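Side-chain contacts in putative phenazine biosynthesis PhzC/PhzF protein (Clostridium difficile, PDB 4DUN), which probably acts as an isomerase of the PhzF family: residues E5-D10 with A80-N85; V137-Y142 with I148-S153; A165-L170 with L174-T179; T185-R190 with P212-K217. All coordinates share one frame; numbering follows the deposited sequence.

Contact 1 of 4, residues E5-D10 with A80-N85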
# COMPACT_ATOMS: atom_id res chain seq x y z
N GLU A 5 -8.07 -9.76 -15.99
CA GLU A 5 -9.00 -8.73 -15.48
C GLU A 5 -8.66 -8.42 -14.03
O GLU A 5 -8.36 -9.34 -13.26
CB GLU A 5 -10.46 -9.18 -15.59
CG GLU A 5 -10.94 -9.55 -16.98
CD GLU A 5 -12.21 -10.38 -16.91
OE1 GLU A 5 -12.14 -11.61 -17.13
OE2 GLU A 5 -13.25 -9.82 -16.50
N TYR A 6 -8.68 -7.15 -13.66
CA TYR A 6 -8.28 -6.74 -12.31
C TYR A 6 -9.24 -5.69 -11.78
O TYR A 6 -9.67 -4.79 -12.52
CB TYR A 6 -6.81 -6.23 -12.31
CG TYR A 6 -6.37 -5.78 -10.94
CD1 TYR A 6 -6.26 -6.68 -9.88
CD2 TYR A 6 -6.17 -4.43 -10.66
CE1 TYR A 6 -5.95 -6.26 -8.59
CE2 TYR A 6 -5.85 -3.99 -9.37
CZ TYR A 6 -5.75 -4.91 -8.34
OH TYR A 6 -5.43 -4.50 -7.07
N TYR A 7 -9.62 -5.85 -10.51
CA TYR A 7 -10.62 -5.03 -9.83
C TYR A 7 -10.15 -4.66 -8.45
O TYR A 7 -9.56 -5.49 -7.76
CB TYR A 7 -11.95 -5.83 -9.68
CG TYR A 7 -12.49 -6.40 -10.97
CD1 TYR A 7 -12.05 -7.64 -11.45
CD2 TYR A 7 -13.47 -5.74 -11.70
CE1 TYR A 7 -12.53 -8.17 -12.65
CE2 TYR A 7 -13.98 -6.27 -12.89
CZ TYR A 7 -13.51 -7.48 -13.36
OH TYR A 7 -14.01 -7.99 -14.53
N ILE A 8 -10.47 -3.44 -8.02
CA ILE A 8 -10.26 -2.99 -6.64
C ILE A 8 -11.65 -2.81 -6.06
O ILE A 8 -12.43 -2.03 -6.59
CB ILE A 8 -9.40 -1.72 -6.47
CG1 ILE A 8 -7.98 -1.92 -7.04
CG2 ILE A 8 -9.36 -1.33 -4.97
CD1 ILE A 8 -7.15 -0.61 -7.15
N VAL A 9 -11.96 -3.56 -5.00
CA VAL A 9 -13.29 -3.60 -4.40
C VAL A 9 -13.21 -3.34 -2.91
O VAL A 9 -12.35 -3.93 -2.24
CB VAL A 9 -13.92 -5.01 -4.67
CG1 VAL A 9 -15.27 -5.21 -3.95
CG2 VAL A 9 -14.06 -5.29 -6.17
N ASP A 10 -14.16 -2.54 -2.39
CA ASP A 10 -14.29 -2.29 -0.94
C ASP A 10 -15.35 -3.23 -0.37
O ASP A 10 -16.52 -3.14 -0.77
CB ASP A 10 -14.68 -0.81 -0.69
CG ASP A 10 -13.61 0.18 -1.16
OD1 ASP A 10 -12.45 -0.26 -1.37
OD2 ASP A 10 -13.95 1.36 -1.36
N ALA A 80 -16.44 -12.68 -4.57
CA ALA A 80 -17.81 -13.08 -4.90
C ALA A 80 -18.52 -11.92 -5.61
O ALA A 80 -19.22 -12.15 -6.59
CB ALA A 80 -18.58 -13.49 -3.65
N TYR A 81 -18.31 -10.68 -5.13
CA TYR A 81 -18.88 -9.48 -5.76
C TYR A 81 -18.41 -9.40 -7.23
O TYR A 81 -19.23 -9.22 -8.14
CB TYR A 81 -18.47 -8.21 -4.97
CG TYR A 81 -18.75 -6.91 -5.72
CD1 TYR A 81 -19.96 -6.24 -5.58
CD2 TYR A 81 -17.80 -6.39 -6.61
CE1 TYR A 81 -20.21 -5.06 -6.28
CE2 TYR A 81 -18.07 -5.23 -7.35
CZ TYR A 81 -19.27 -4.57 -7.17
OH TYR A 81 -19.52 -3.41 -7.88
N VAL A 82 -17.11 -9.62 -7.46
CA VAL A 82 -16.57 -9.58 -8.81
C VAL A 82 -17.21 -10.68 -9.70
O VAL A 82 -17.61 -10.36 -10.82
CB VAL A 82 -15.02 -9.67 -8.80
CG1 VAL A 82 -14.46 -9.91 -10.21
CG2 VAL A 82 -14.42 -8.40 -8.20
N ILE A 83 -17.30 -11.93 -9.19
CA ILE A 83 -17.87 -13.05 -9.95
C ILE A 83 -19.31 -12.72 -10.40
O ILE A 83 -19.62 -12.82 -11.59
CB ILE A 83 -17.82 -14.39 -9.13
CG1 ILE A 83 -16.36 -14.86 -8.85
CG2 ILE A 83 -18.66 -15.51 -9.78
CD1 ILE A 83 -15.41 -15.13 -10.15
N SER A 84 -20.18 -12.33 -9.44
CA SER A 84 -21.60 -12.07 -9.71
C SER A 84 -21.86 -10.76 -10.46
O SER A 84 -22.90 -10.65 -11.09
CB SER A 84 -22.41 -12.09 -8.42
OG SER A 84 -23.77 -12.32 -8.73
N ASN A 85 -20.94 -9.79 -10.44
CA ASN A 85 -21.17 -8.56 -11.19
C ASN A 85 -20.54 -8.59 -12.59
O ASN A 85 -21.02 -7.85 -13.47
CB ASN A 85 -20.63 -7.34 -10.43
CG ASN A 85 -21.59 -6.84 -9.39
OD1 ASN A 85 -22.31 -5.86 -9.60
ND2 ASN A 85 -21.61 -7.51 -8.23
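Tyr7 and Val82 have the closest CA atoms of this strand-helix contact, 7.6 Å apart. The axes of strand segment 5-10 and helix segment 80-85 come within 9.9 Å, at an angle of 119° between their directions. At that spacing side chains, not backbones, make the contact. Tyr7 and Val9, two residues apart on the strand, point toward the helix. Tyr81 and Val82 point back.

Val82 CG1 serves Tyr7 alone. Placed anti to the backbone N (chi1 168°), it lies over one face of the Tyr7 ring, nearer its rim than its middle. It is 3.5 Å from Tyr7 CD1, and this is a CH-pi contact. Val82 CG2 lies against Val9 CG2 at 3.7 Å and also touches Tyr7 CB. Val9 also reaches Tyr81, where its CG1 comes obliquely to CD2 at 3.9 Å.

The far end of the Tyr7 ring is fixed on its own strand. Its OH donates to Glu5 OE2 at 2.8 Å, on the anti side of the carboxylate. On the helix, Asn85 ND2 lies over a face of the Tyr81 ring and bonds back to Tyr81 O.

Phe86, further along helix 73-87, stacks on Tyr7. Strand 4-11 pairs with strands 20-27 and 244-259, and Tyr81 touches Ala251 and Leu253 of the latter. The helix thus packs inside a strongly curved sheet, as in the DAP epimerase-like fold.

Contact 2 of 4, residues V137-Y142 with I148-S153; sequences VPSDVY and ILLLNS
The side chain of Leu150 lies beside that of Asp140. Leu150 CB is 3.6 Å from Asp140 O. From there CG stands anti to the backbone N (chi1 173°), and the side chain points the same way as that of Asp140. At the tip CD2 meets Asp140 OD2 at 3.6 Å and also touches Ser139 CB. The other methyl, CD1, packs on Trp214 of helix 207-218. Leu150 O accepts from Ser139 N at 2.7 Å, and Pro138 CB also lies against this oxygen.

The two segments belong to a beta hairpin, strands 140-143 and 147-150, in the second half of the PhzF fold. Tyr142 and Ile148 form an antiparallel hydrogen-bonded pair. Tyr142 N gives Ile148 O a nearly straight bond of 2.9 Å, 174° at the hydrogen, and Ile148 N returns one to Tyr142 O. The next pair, Val141 and Leu149, is non-hydrogen-bonded, and its side chains lie on the other face. There Leu149 lies alongside Val141, its CD2 equally far, 4.1 Å, from CG1 and CG2.

Beyond the strands, a water donates to Val137 O at 2.9 Å and accepts a weak bond from Asn152 N.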
# COMPACT_ATOMS: atom_id res chain seq x y z
N VAL A 137 -9.42 -0.16 30.87
CA VAL A 137 -10.05 -0.86 31.99
C VAL A 137 -11.42 -1.32 31.49
O VAL A 137 -12.40 -0.57 31.52
CB VAL A 137 -10.11 -0.09 33.33
CG1 VAL A 137 -10.73 -0.97 34.43
CG2 VAL A 137 -8.72 0.38 33.77
N PRO A 138 -11.50 -2.57 30.99
CA PRO A 138 -12.78 -3.05 30.44
C PRO A 138 -13.79 -3.46 31.52
O PRO A 138 -13.40 -3.71 32.66
CB PRO A 138 -12.37 -4.26 29.59
CG PRO A 138 -11.12 -4.75 30.21
CD PRO A 138 -10.43 -3.57 30.85
N SER A 139 -15.08 -3.51 31.15
CA SER A 139 -16.15 -3.96 32.04
C SER A 139 -16.00 -5.46 32.28
O SER A 139 -16.15 -5.94 33.40
CB SER A 139 -17.53 -3.65 31.45
OG SER A 139 -17.59 -2.34 30.91
N ASP A 140 -15.68 -6.19 31.19
CA ASP A 140 -15.50 -7.65 31.19
C ASP A 140 -14.46 -8.05 30.14
O ASP A 140 -14.18 -7.29 29.20
CB ASP A 140 -16.85 -8.35 30.89
CG ASP A 140 -17.87 -8.30 32.01
OD1 ASP A 140 -17.64 -8.94 33.06
OD2 ASP A 140 -18.92 -7.64 31.82
N VAL A 141 -13.90 -9.25 30.29
CA VAL A 141 -12.89 -9.81 29.38
C VAL A 141 -13.35 -11.21 28.95
O VAL A 141 -13.68 -12.02 29.82
CB VAL A 141 -11.47 -9.83 30.02
CG1 VAL A 141 -10.44 -10.42 29.05
CG2 VAL A 141 -11.02 -8.44 30.47
N TYR A 142 -13.38 -11.48 27.63
CA TYR A 142 -13.77 -12.79 27.08
C TYR A 142 -12.64 -13.32 26.20
O TYR A 142 -11.79 -12.55 25.72
CB TYR A 142 -15.10 -12.72 26.31
CG TYR A 142 -16.29 -12.58 27.23
CD1 TYR A 142 -16.61 -11.35 27.81
CD2 TYR A 142 -17.09 -13.67 27.53
CE1 TYR A 142 -17.68 -11.22 28.69
CE2 TYR A 142 -18.18 -13.55 28.39
CZ TYR A 142 -18.46 -12.33 28.98
OH TYR A 142 -19.54 -12.21 29.83
N ILE A 148 -11.22 -10.51 23.74
CA ILE A 148 -12.38 -9.62 23.60
C ILE A 148 -12.49 -8.76 24.85
O ILE A 148 -12.65 -9.29 25.95
CB ILE A 148 -13.67 -10.43 23.33
CG1 ILE A 148 -13.49 -11.30 22.05
CG2 ILE A 148 -14.89 -9.49 23.20
CD1 ILE A 148 -14.37 -12.49 21.98
N LEU A 149 -12.43 -7.44 24.65
CA LEU A 149 -12.53 -6.46 25.74
C LEU A 149 -13.82 -5.70 25.64
O LEU A 149 -14.05 -4.96 24.67
CB LEU A 149 -11.33 -5.48 25.73
CG LEU A 149 -9.90 -6.11 25.66
CD1 LEU A 149 -8.83 -5.03 25.52
CD2 LEU A 149 -9.63 -7.01 26.86
N LEU A 150 -14.70 -5.93 26.61
CA LEU A 150 -15.97 -5.22 26.65
C LEU A 150 -15.76 -3.85 27.27
O LEU A 150 -15.39 -3.76 28.45
CB LEU A 150 -17.06 -6.03 27.41
CG LEU A 150 -18.39 -5.29 27.64
CD1 LEU A 150 -19.19 -5.16 26.33
CD2 LEU A 150 -19.21 -5.95 28.71
N LEU A 151 -16.01 -2.79 26.50
CA LEU A 151 -15.88 -1.43 27.01
C LEU A 151 -17.26 -0.91 27.42
O LEU A 151 -18.26 -1.54 27.10
CB LEU A 151 -15.18 -0.50 26.01
CG LEU A 151 -13.77 -0.94 25.53
CD1 LEU A 151 -13.10 0.18 24.70
CD2 LEU A 151 -12.83 -1.32 26.70
N ASN A 152 -17.32 0.21 28.16
CA ASN A 152 -18.56 0.73 28.73
C ASN A 152 -19.43 1.56 27.77
O ASN A 152 -20.57 1.87 28.12
CB ASN A 152 -18.26 1.53 29.99
CG ASN A 152 -17.90 0.64 31.16
OD1 ASN A 152 -18.71 -0.17 31.61
ND2 ASN A 152 -16.69 0.77 31.67
N SER A 153 -18.92 1.92 26.59
CA SER A 153 -19.71 2.72 25.62
C SER A 153 -19.08 2.70 24.23
O SER A 153 -17.90 2.41 24.10
CB SER A 153 -19.81 4.17 26.08
OG SER A 153 -18.55 4.84 25.97
O HOH W 1 -14.63 0.27 29.94

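Contact 3 of 4, residues A165-L170 with L174-T179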
# COMPACT_ATOMS: atom_id res chain seq x y z
N ALA A 165 3.13 -2.19 20.52
CA ALA A 165 4.26 -2.79 21.23
C ALA A 165 3.77 -3.56 22.46
O ALA A 165 4.20 -4.69 22.69
CB ALA A 165 5.27 -1.72 21.63
N GLN A 166 2.83 -2.96 23.21
CA GLN A 166 2.23 -3.57 24.40
C GLN A 166 1.30 -4.73 24.01
O GLN A 166 1.38 -5.80 24.62
CB GLN A 166 1.49 -2.52 25.24
CG GLN A 166 2.40 -1.49 25.91
CD GLN A 166 3.17 -2.06 27.07
OE1 GLN A 166 4.18 -2.76 26.89
NE2 GLN A 166 2.74 -1.77 28.29
N LEU A 167 0.45 -4.54 22.98
CA LEU A 167 -0.49 -5.56 22.51
C LEU A 167 0.23 -6.80 21.95
O LEU A 167 -0.26 -7.91 22.14
CB LEU A 167 -1.48 -4.98 21.48
CG LEU A 167 -2.44 -3.86 21.98
CD1 LEU A 167 -3.31 -3.36 20.84
CD2 LEU A 167 -3.29 -4.33 23.17
N ARG A 168 1.42 -6.63 21.35
CA ARG A 168 2.21 -7.76 20.84
C ARG A 168 2.64 -8.72 21.96
O ARG A 168 2.93 -9.89 21.69
CB ARG A 168 3.45 -7.26 20.09
CG ARG A 168 3.19 -7.00 18.63
CD ARG A 168 4.47 -6.78 17.84
NE ARG A 168 5.17 -5.55 18.19
CZ ARG A 168 4.89 -4.34 17.70
NH1 ARG A 168 3.89 -4.19 16.84
NH2 ARG A 168 5.61 -3.29 18.05
N LYS A 169 2.69 -8.23 23.22
CA LYS A 169 3.08 -9.02 24.39
C LYS A 169 1.94 -9.94 24.87
O LYS A 169 2.21 -10.83 25.68
CB LYS A 169 3.58 -8.10 25.53
CG LYS A 169 4.90 -7.41 25.22
CD LYS A 169 5.30 -6.41 26.30
CE LYS A 169 6.43 -5.52 25.85
NZ LYS A 169 6.76 -4.51 26.89
N LEU A 170 0.70 -9.76 24.34
CA LEU A 170 -0.45 -10.62 24.65
C LEU A 170 -0.48 -11.78 23.63
O LEU A 170 -1.38 -11.87 22.79
CB LEU A 170 -1.77 -9.81 24.61
CG LEU A 170 -1.91 -8.67 25.62
CD1 LEU A 170 -2.92 -7.66 25.14
CD2 LEU A 170 -2.30 -9.18 27.01
N LEU A 174 -4.68 -14.04 18.80
CA LEU A 174 -4.29 -13.60 17.46
C LEU A 174 -4.48 -12.08 17.32
O LEU A 174 -3.55 -11.37 16.95
CB LEU A 174 -5.09 -14.34 16.36
CG LEU A 174 -4.87 -13.86 14.89
CD1 LEU A 174 -3.45 -14.14 14.41
CD2 LEU A 174 -5.85 -14.51 13.94
N GLY A 175 -5.69 -11.63 17.60
CA GLY A 175 -6.06 -10.23 17.54
C GLY A 175 -6.68 -9.75 18.84
O GLY A 175 -7.04 -10.56 19.70
N ILE A 176 -6.79 -8.44 18.97
CA ILE A 176 -7.38 -7.80 20.15
C ILE A 176 -8.63 -7.08 19.69
O ILE A 176 -8.55 -6.17 18.86
CB ILE A 176 -6.38 -6.83 20.87
CG1 ILE A 176 -4.98 -7.47 21.13
CG2 ILE A 176 -7.00 -6.21 22.13
CD1 ILE A 176 -4.94 -8.77 22.02
N ILE A 177 -9.77 -7.46 20.27
CA ILE A 177 -11.07 -6.89 19.95
C ILE A 177 -11.54 -6.01 21.11
O ILE A 177 -11.49 -6.44 22.27
CB ILE A 177 -12.11 -8.02 19.66
CG1 ILE A 177 -11.71 -8.93 18.47
CG2 ILE A 177 -13.55 -7.46 19.49
CD1 ILE A 177 -12.51 -10.23 18.43
N ILE A 178 -12.06 -4.82 20.79
CA ILE A 178 -12.73 -3.97 21.77
C ILE A 178 -14.18 -3.88 21.29
O ILE A 178 -14.42 -3.80 20.09
CB ILE A 178 -12.05 -2.61 22.04
CG1 ILE A 178 -11.97 -1.74 20.75
CG2 ILE A 178 -10.68 -2.79 22.71
CD1 ILE A 178 -11.50 -0.28 20.99
N THR A 179 -15.16 -4.00 22.19
CA THR A 179 -16.56 -4.01 21.76
C THR A 179 -17.44 -3.28 22.77
O THR A 179 -17.09 -3.20 23.94
CB THR A 179 -17.04 -5.48 21.52
OG1 THR A 179 -18.33 -5.48 20.92
CG2 THR A 179 -17.09 -6.31 22.81
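Ile176 opens strand 176-181 and is covered by Leu167 at the end of helix 164-167 and by Leu170 in the turn that follows. Leu167 to Leu170 form a type I beta turn, closed by Leu170 N bonding to Leu167 O at 3.0 Å. Only three residues separate the two segments. The CA atoms of Leu167 and Ile176 are 7.6 Å apart.

The contact is apolar, made by leucine methyls against one branch of Ile176. Leu167 and Leu170 both point toward Ile176, which takes them on different carbons of that branch. Its CG1 meets Leu167 CD2 at 4.1 Å, where the two side chains approach at a slant. One carbon further out, CD1 meets Leu170 CD1 at 3.9 Å. Here the side chains cross at about a right angle. Rotation about CB-CG1 (chi2 -59°) folds the Ile176 branch back, and its CD1 comes to lie at Leu170 CD1. All three residues are buried.

Polar side chains of segment 165-170 pair away from Ile176. Lys169 NZ donates to Gln166 OE1 at 3.1 Å, nearly in line with the amide C=O. Arg168 points away from the strand and makes a salt bridge to Asp197.

Leu170 also rests on Leu133 of helix 128-133, and Ile176 on Leu149 of the adjoining strand 147-150. Ile177, the next residue, serves the other face of its strand and touches Ile148 and Tyr191. The contact thus covers the Ile176 and Leu149 face of the curved sheet in the second lobe of the PhzF, DAP epimerase-like, fold.

Contact 4 of 4, residues T185-R190 with P212-K217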
# COMPACT_ATOMS: atom_id res chain seq x y z
N THR A 185 -26.26 1.31 15.89
CA THR A 185 -26.26 -0.13 15.60
C THR A 185 -26.44 -0.92 16.88
O THR A 185 -26.39 -0.33 17.96
CB THR A 185 -24.92 -0.52 14.91
OG1 THR A 185 -23.83 -0.23 15.78
CG2 THR A 185 -24.72 0.18 13.55
N ASP A 186 -26.65 -2.24 16.79
CA ASP A 186 -26.81 -3.07 17.98
C ASP A 186 -25.53 -3.12 18.79
O ASP A 186 -25.58 -2.99 20.02
CB ASP A 186 -27.27 -4.49 17.62
CG ASP A 186 -28.67 -4.48 17.07
OD1 ASP A 186 -29.61 -4.31 17.87
OD2 ASP A 186 -28.81 -4.55 15.84
N PHE A 187 -24.38 -3.30 18.11
CA PHE A 187 -23.09 -3.34 18.76
C PHE A 187 -22.03 -2.85 17.83
O PHE A 187 -22.24 -2.76 16.62
CB PHE A 187 -22.75 -4.74 19.32
CG PHE A 187 -22.61 -5.86 18.33
CD1 PHE A 187 -23.70 -6.65 17.99
CD2 PHE A 187 -21.37 -6.18 17.78
CE1 PHE A 187 -23.56 -7.75 17.15
CE2 PHE A 187 -21.22 -7.27 16.93
CZ PHE A 187 -22.32 -8.05 16.61
N VAL A 188 -20.86 -2.52 18.41
CA VAL A 188 -19.73 -2.00 17.66
C VAL A 188 -18.48 -2.71 18.09
O VAL A 188 -18.44 -3.25 19.20
CB VAL A 188 -19.56 -0.45 17.80
CG1 VAL A 188 -20.75 0.31 17.22
CG2 VAL A 188 -19.29 -0.04 19.26
N SER A 189 -17.45 -2.67 17.26
CA SER A 189 -16.14 -3.24 17.61
C SER A 189 -15.05 -2.61 16.76
O SER A 189 -15.32 -1.91 15.80
CB SER A 189 -16.11 -4.76 17.46
OG SER A 189 -16.12 -5.15 16.09
N ARG A 190 -13.82 -2.78 17.21
CA ARG A 190 -12.59 -2.45 16.52
C ARG A 190 -11.67 -3.64 16.73
O ARG A 190 -11.69 -4.26 17.80
CB ARG A 190 -11.97 -1.13 16.98
CG ARG A 190 -12.78 0.09 16.52
CD ARG A 190 -12.29 1.34 17.19
NE ARG A 190 -10.98 1.74 16.69
CZ ARG A 190 -10.17 2.60 17.29
NH1 ARG A 190 -10.53 3.18 18.44
NH2 ARG A 190 -9.00 2.90 16.75
N PRO A 212 -22.89 -14.44 18.97
CA PRO A 212 -23.53 -15.14 20.10
C PRO A 212 -23.46 -14.31 21.38
O PRO A 212 -24.42 -14.31 22.15
CB PRO A 212 -22.72 -16.44 20.24
CG PRO A 212 -21.42 -16.17 19.53
CD PRO A 212 -21.79 -15.25 18.40
N TYR A 213 -22.36 -13.60 21.59
CA TYR A 213 -22.25 -12.78 22.80
C TYR A 213 -23.28 -11.65 22.89
O TYR A 213 -23.95 -11.52 23.90
CB TYR A 213 -20.85 -12.20 22.96
CG TYR A 213 -20.81 -11.23 24.12
CD1 TYR A 213 -20.69 -11.69 25.42
CD2 TYR A 213 -20.96 -9.88 23.92
CE1 TYR A 213 -20.69 -10.81 26.49
CE2 TYR A 213 -20.97 -9.00 24.97
CZ TYR A 213 -20.83 -9.46 26.26
OH TYR A 213 -20.84 -8.56 27.30
N TRP A 214 -23.44 -10.87 21.83
CA TRP A 214 -24.42 -9.79 21.84
C TRP A 214 -25.84 -10.30 21.66
O TRP A 214 -26.78 -9.69 22.20
CB TRP A 214 -24.06 -8.71 20.81
CG TRP A 214 -22.88 -7.88 21.24
CD1 TRP A 214 -21.62 -7.90 20.72
CD2 TRP A 214 -22.85 -6.93 22.33
NE1 TRP A 214 -20.83 -6.98 21.36
CE2 TRP A 214 -21.54 -6.40 22.38
CE3 TRP A 214 -23.81 -6.49 23.26
CZ2 TRP A 214 -21.16 -5.45 23.33
CZ3 TRP A 214 -23.42 -5.55 24.20
CH2 TRP A 214 -22.13 -5.01 24.21
N SER A 215 -26.02 -11.45 20.95
CA SER A 215 -27.34 -12.06 20.83
C SER A 215 -27.93 -12.38 22.22
O SER A 215 -29.11 -12.10 22.44
CB SER A 215 -27.27 -13.35 20.01
OG SER A 215 -28.54 -13.98 19.99
N GLU A 216 -27.11 -12.93 23.13
CA GLU A 216 -27.52 -13.28 24.48
C GLU A 216 -27.79 -12.02 25.32
O GLU A 216 -28.81 -11.95 26.02
CB GLU A 216 -26.44 -14.17 25.15
CG GLU A 216 -26.76 -14.64 26.56
CD GLU A 216 -28.09 -15.35 26.77
OE1 GLU A 216 -28.79 -14.99 27.74
OE2 GLU A 216 -28.42 -16.25 25.98
N LYS A 217 -26.90 -11.02 25.24
CA LYS A 217 -27.00 -9.77 25.99
C LYS A 217 -28.20 -8.91 25.58
O LYS A 217 -28.84 -8.30 26.44
CB LYS A 217 -25.71 -8.93 25.83
CG LYS A 217 -24.50 -9.47 26.60
CD LYS A 217 -24.60 -9.21 28.12
CE LYS A 217 -23.65 -10.07 28.92
NZ LYS A 217 -23.77 -9.82 30.38
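Phe187 lays its ring on the five-membered ring of Trp214 in an offset stack. The centroids are 4.2 Å apart and the planes differ by 13°. The pair joins strand 187-193 to helix 207-218 in the second half of the PhzF fold, where a curved sheet wraps round this helix. Both side chains are buried and point toward each other.

The offset puts Phe187 CB, not the middle of its ring, over the indole. CB stands 3.5 Å from the centroid of the five-membered ring, only 3° off its normal, a CH-pi contact. With chi1 at 63° the phenyl ring is tucked back over its own backbone, which lets CB and ring share the same indole face. In return Trp214 CD1 lies over a face of the phenyl ring, 3.3 Å from Phe187 CG.

The indole is also covered on its opposite face, where Tyr213 CE2 sits over the ring centre. Trp214 NE1 is hydrogen-bonded to Thr179 OG1, which bonds in turn to Val188 O. That relay ties the indole to two neighbouring strands and should limit its rotation. Trp214 CB also meets Phe187 CD1, at 3.5 Å.

In the fold
The contacts follow one another along the chain and match the two-lobed PhzF fold. Contact 1 lies alone in the first lobe, on strand 4-11 and helix 73-87. Its centre is 37, 32 and 29 Å from those of contacts 2, 3 and 4, across the chain's centre. The other three cluster: centre to centre, contact 2 is 13 Å from contact 3 and 12 Å from contact 4, and contacts 3 and 4 are 19 Å apart. Strand 176-181 links them, lying between strands 147-150 and 187-193. Helix 207-218 packs on this group, as helix 73-87 does in contact 1. The predicted active-site Glu47 is nearest contact 1, about 11 Å from Val9 between side chains.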